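Local coordinates for alcohol dehydrogenase superfamily protein (Novosphingobium aromaticivorans, PDB 3GAZ) that is probably an NADP-dependent oxidoreductase of the medium-chain alcohol dehydrogenase superfamily, its exact substrate not being established, at residues G93-L101 with F267-N275. Sequence-based numbering, arbitrary orientation.
Sequences GLTGGVGGL and FTLHTLLAN
Thr268 OG1 is held by two residues about a turn apart on helix 132-145, Thr137 through OG1 and Glu140 through OE1, while its methyl CG2 turns to segment 93-101 and lies 3.9 Å from Leu94 CD2. Threonine suits this place because one branch satisfies the buried hydrogen bonds and the other joins an apolar surface. Leu94, at the end of strand 90-94, has CG anti to its own nitrogen (chi1 169°), which carries both methyls across to the helical segment; its CG meets Leu272 CD1 at 3.9 Å, the two side chains crossing at a slant.

Leu272 is the hub. Its CD1 also touches Val98 CG2 at 3.9 Å, and Leu101 CD1 packs on Leu272 CB at 4.0 Å; Val98 and Leu101 both cross it at about a right angle. With Val98 CG1 anti to its carbonyl carbon (chi1 -59°), CG2 falls between the backbone N and the carbonyl carbon, and that branch presses on Leu272.

Further along, Leu273 CD2 comes to 3.4 Å from Gly99 CA, a tight fit for two carbons. Gly99, with no CB and a positive phi, lets the backbone come right up against this methyl. It lies in the type I' turn from Val98 to Leu101, closed by Leu101 N to Val98 O at 2.9 Å; Gln61 holds the same turn through Gly100 N and Leu101 O.

The contact joins the GroES-like part of the chain to the short helix 270-274, which follows strand 262-265, the outermost within this chain of the parallel, Rossmann-type sheet. No hydrogen bond spans the two segments, so their cohesion rests on mostly buried carbons of leucine, valine, threonine and glycine, with Thr268 OG1 bonded to helix 132-145 and the turn held by its own backbone bond and by Gln61.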
loop_
_atom_site.group_PDB
_atom_site.type_symbol
_atom_site.label_atom_id
_atom_site.label_comp_id
_atom_site.label_asym_id
_atom_site.label_seq_id
_atom_site.Cartn_x
_atom_site.Cartn_y
_atom_site.Cartn_z
ATOM N N GLY A 93 -4.728 -7.642 17.048
ATOM C CA GLY A 93 -5.290 -7.684 15.711
ATOM C C GLY A 93 -4.294 -7.769 14.573
ATOM O O GLY A 93 -3.087 -7.672 14.776
ATOM N N LEU A 94 -4.827 -7.978 13.371
ATOM C CA LEU A 94 -4.045 -8.049 12.139
ATOM C C LEU A 94 -4.177 -6.626 11.626
ATOM O O LEU A 94 -5.247 -6.228 11.167
ATOM C CB LEU A 94 -4.687 -9.038 11.163
ATOM C CG LEU A 94 -4.166 -9.046 9.722
ATOM C CD1 LEU A 94 -2.642 -9.091 9.721
ATOM C CD2 LEU A 94 -4.755 -10.249 8.982
ATOM N N THR A 95 -3.090 -5.864 11.699
ATOM C CA THR A 95 -3.155 -4.455 11.345
ATOM C C THR A 95 -2.314 -3.872 10.213
ATOM O O THR A 95 -2.654 -2.815 9.690
ATOM C CB THR A 95 -2.862 -3.633 12.587
ATOM O OG1 THR A 95 -1.480 -3.810 12.939
ATOM C CG2 THR A 95 -3.735 -4.124 13.768
ATOM N N GLY A 96 -1.213 -4.516 9.842
ATOM C CA GLY A 96 -0.408 -3.945 8.775
ATOM C C GLY A 96 0.686 -4.864 8.278
ATOM O O GLY A 96 0.517 -6.082 8.263
ATOM N N GLY A 97 1.806 -4.281 7.866
ATOM C CA GLY A 97 2.909 -5.087 7.374
ATOM C C GLY A 97 2.787 -5.391 5.893
ATOM O O GLY A 97 3.699 -5.962 5.291
ATOM N N VAL A 98 1.658 -5.006 5.307
ATOM C CA VAL A 98 1.403 -5.221 3.883
ATOM C C VAL A 98 0.706 -4.009 3.261
ATOM O O VAL A 98 0.180 -3.149 3.968
ATOM C CB VAL A 98 0.503 -6.447 3.650
ATOM C CG1 VAL A 98 1.155 -7.697 4.220
ATOM C CG2 VAL A 98 -0.869 -6.210 4.288
ATOM N N GLY A 99 0.707 -3.951 1.930
ATOM C CA GLY A 99 0.053 -2.865 1.220
ATOM C C GLY A 99 0.474 -1.459 1.602
ATOM O O GLY A 99 -0.308 -0.516 1.458
ATOM N N GLY A 100 1.706 -1.309 2.083
ATOM C CA GLY A 100 2.187 0.006 2.469
ATOM C C GLY A 100 1.846 0.405 3.899
ATOM O O GLY A 100 2.253 1.471 4.366
ATOM N N LEU A 101 1.093 -0.440 4.594
ATOM C CA LEU A 101 0.715 -0.162 5.977
ATOM C C LEU A 101 1.914 -0.401 6.891
ATOM O O LEU A 101 2.651 -1.376 6.709
ATOM C CB LEU A 101 -0.441 -1.074 6.403
ATOM C CG LEU A 101 -1.804 -0.824 5.744
ATOM C CD1 LEU A 101 -2.715 -2.010 5.986
ATOM C CD2 LEU A 101 -2.424 0.454 6.307
ATOM N N PHE A 267 -7.678 -15.785 0.811
ATOM C CA PHE A 267 -6.650 -14.754 0.691
ATOM C C PHE A 267 -7.036 -13.613 1.625
ATOM O O PHE A 267 -7.710 -12.662 1.233
ATOM C CB PHE A 267 -6.562 -14.261 -0.760
ATOM C CG PHE A 267 -5.456 -13.273 -0.998
ATOM C CD1 PHE A 267 -4.156 -13.553 -0.585
ATOM C CD2 PHE A 267 -5.712 -12.059 -1.630
ATOM C CE1 PHE A 267 -3.121 -12.632 -0.798
ATOM C CE2 PHE A 267 -4.687 -11.136 -1.846
ATOM C CZ PHE A 267 -3.389 -11.426 -1.427
ATOM N N THR A 268 -6.601 -13.722 2.871
ATOM C CA THR A 268 -6.922 -12.742 3.905
ATOM C C THR A 268 -6.409 -11.328 3.661
ATOM O O THR A 268 -7.029 -10.354 4.091
ATOM C CB THR A 268 -6.388 -13.243 5.270
ATOM O OG1 THR A 268 -6.932 -14.543 5.533
ATOM C CG2 THR A 268 -6.780 -12.309 6.401
ATOM N N LEU A 269 -5.291 -11.206 2.963
ATOM C CA LEU A 269 -4.699 -9.890 2.725
ATOM C C LEU A 269 -5.535 -8.887 1.945
ATOM O O LEU A 269 -5.349 -7.676 2.120
ATOM C CB LEU A 269 -3.351 -10.036 2.017
ATOM C CG LEU A 269 -2.305 -10.977 2.623
ATOM C CD1 LEU A 269 -0.995 -10.836 1.864
ATOM C CD2 LEU A 269 -2.125 -10.642 4.077
ATOM N N HIS A 270 -6.433 -9.367 1.083
ATOM C CA HIS A 270 -7.243 -8.456 0.275
ATOM C C HIS A 270 -7.878 -7.350 1.098
ATOM O O HIS A 270 -7.898 -6.191 0.685
ATOM C CB HIS A 270 -8.332 -9.206 -0.517
ATOM C CG HIS A 270 -9.143 -8.316 -1.419
ATOM N ND1 HIS A 270 -10.375 -7.819 -1.060
ATOM C CD2 HIS A 270 -8.851 -7.768 -2.624
ATOM C CE1 HIS A 270 -10.811 -6.996 -2.002
ATOM N NE2 HIS A 270 -9.903 -6.948 -2.959
ATOM N N THR A 271 -8.384 -7.703 2.267
ATOM C CA THR A 271 -9.021 -6.717 3.130
ATOM C C THR A 271 -8.120 -5.536 3.436
ATOM O O THR A 271 -8.556 -4.386 3.405
ATOM C CB THR A 271 -9.442 -7.352 4.444
ATOM O OG1 THR A 271 -10.499 -8.275 4.181
ATOM C CG2 THR A 271 -9.895 -6.290 5.445
ATOM N N LEU A 272 -6.863 -5.826 3.746
ATOM C CA LEU A 272 -5.903 -4.773 4.060
ATOM C C LEU A 272 -5.335 -4.083 2.831
ATOM O O LEU A 272 -4.988 -2.912 2.882
ATOM C CB LEU A 272 -4.745 -5.334 4.889
ATOM C CG LEU A 272 -5.033 -5.895 6.295
ATOM C CD1 LEU A 272 -3.761 -6.378 6.954
ATOM C CD2 LEU A 272 -5.626 -4.806 7.141
ATOM N N LEU A 273 -5.237 -4.809 1.725
ATOM C CA LEU A 273 -4.672 -4.243 0.495
ATOM C C LEU A 273 -5.640 -3.339 -0.247
ATOM O O LEU A 273 -5.235 -2.396 -0.917
ATOM C CB LEU A 273 -4.222 -5.373 -0.443
ATOM C CG LEU A 273 -3.094 -6.272 0.095
ATOM C CD1 LEU A 273 -2.908 -7.453 -0.822
ATOM C CD2 LEU A 273 -1.811 -5.491 0.176
ATOM N N ALA A 274 -6.923 -3.653 -0.127
ATOM C CA ALA A 274 -7.973 -2.907 -0.815
ATOM C C ALA A 274 -8.881 -2.087 0.093
ATOM O O ALA A 274 -9.697 -1.309 -0.387
ATOM C CB ALA A 274 -8.828 -3.865 -1.646
ATOM N N ASN A 275 -8.744 -2.264 1.402
ATOM C CA ASN A 275 -9.566 -1.539 2.366
ATOM C C ASN A 275 -11.060 -1.825 2.247
ATOM O O ASN A 275 -11.873 -0.903 2.171
ATOM C CB ASN A 275 -9.325 -0.027 2.255
ATOM C CG ASN A 275 -8.022 0.399 2.895
ATOM O OD1 ASN A 275 -7.810 0.184 4.089
ATOM N ND2 ASN A 275 -7.136 1.005 2.104
#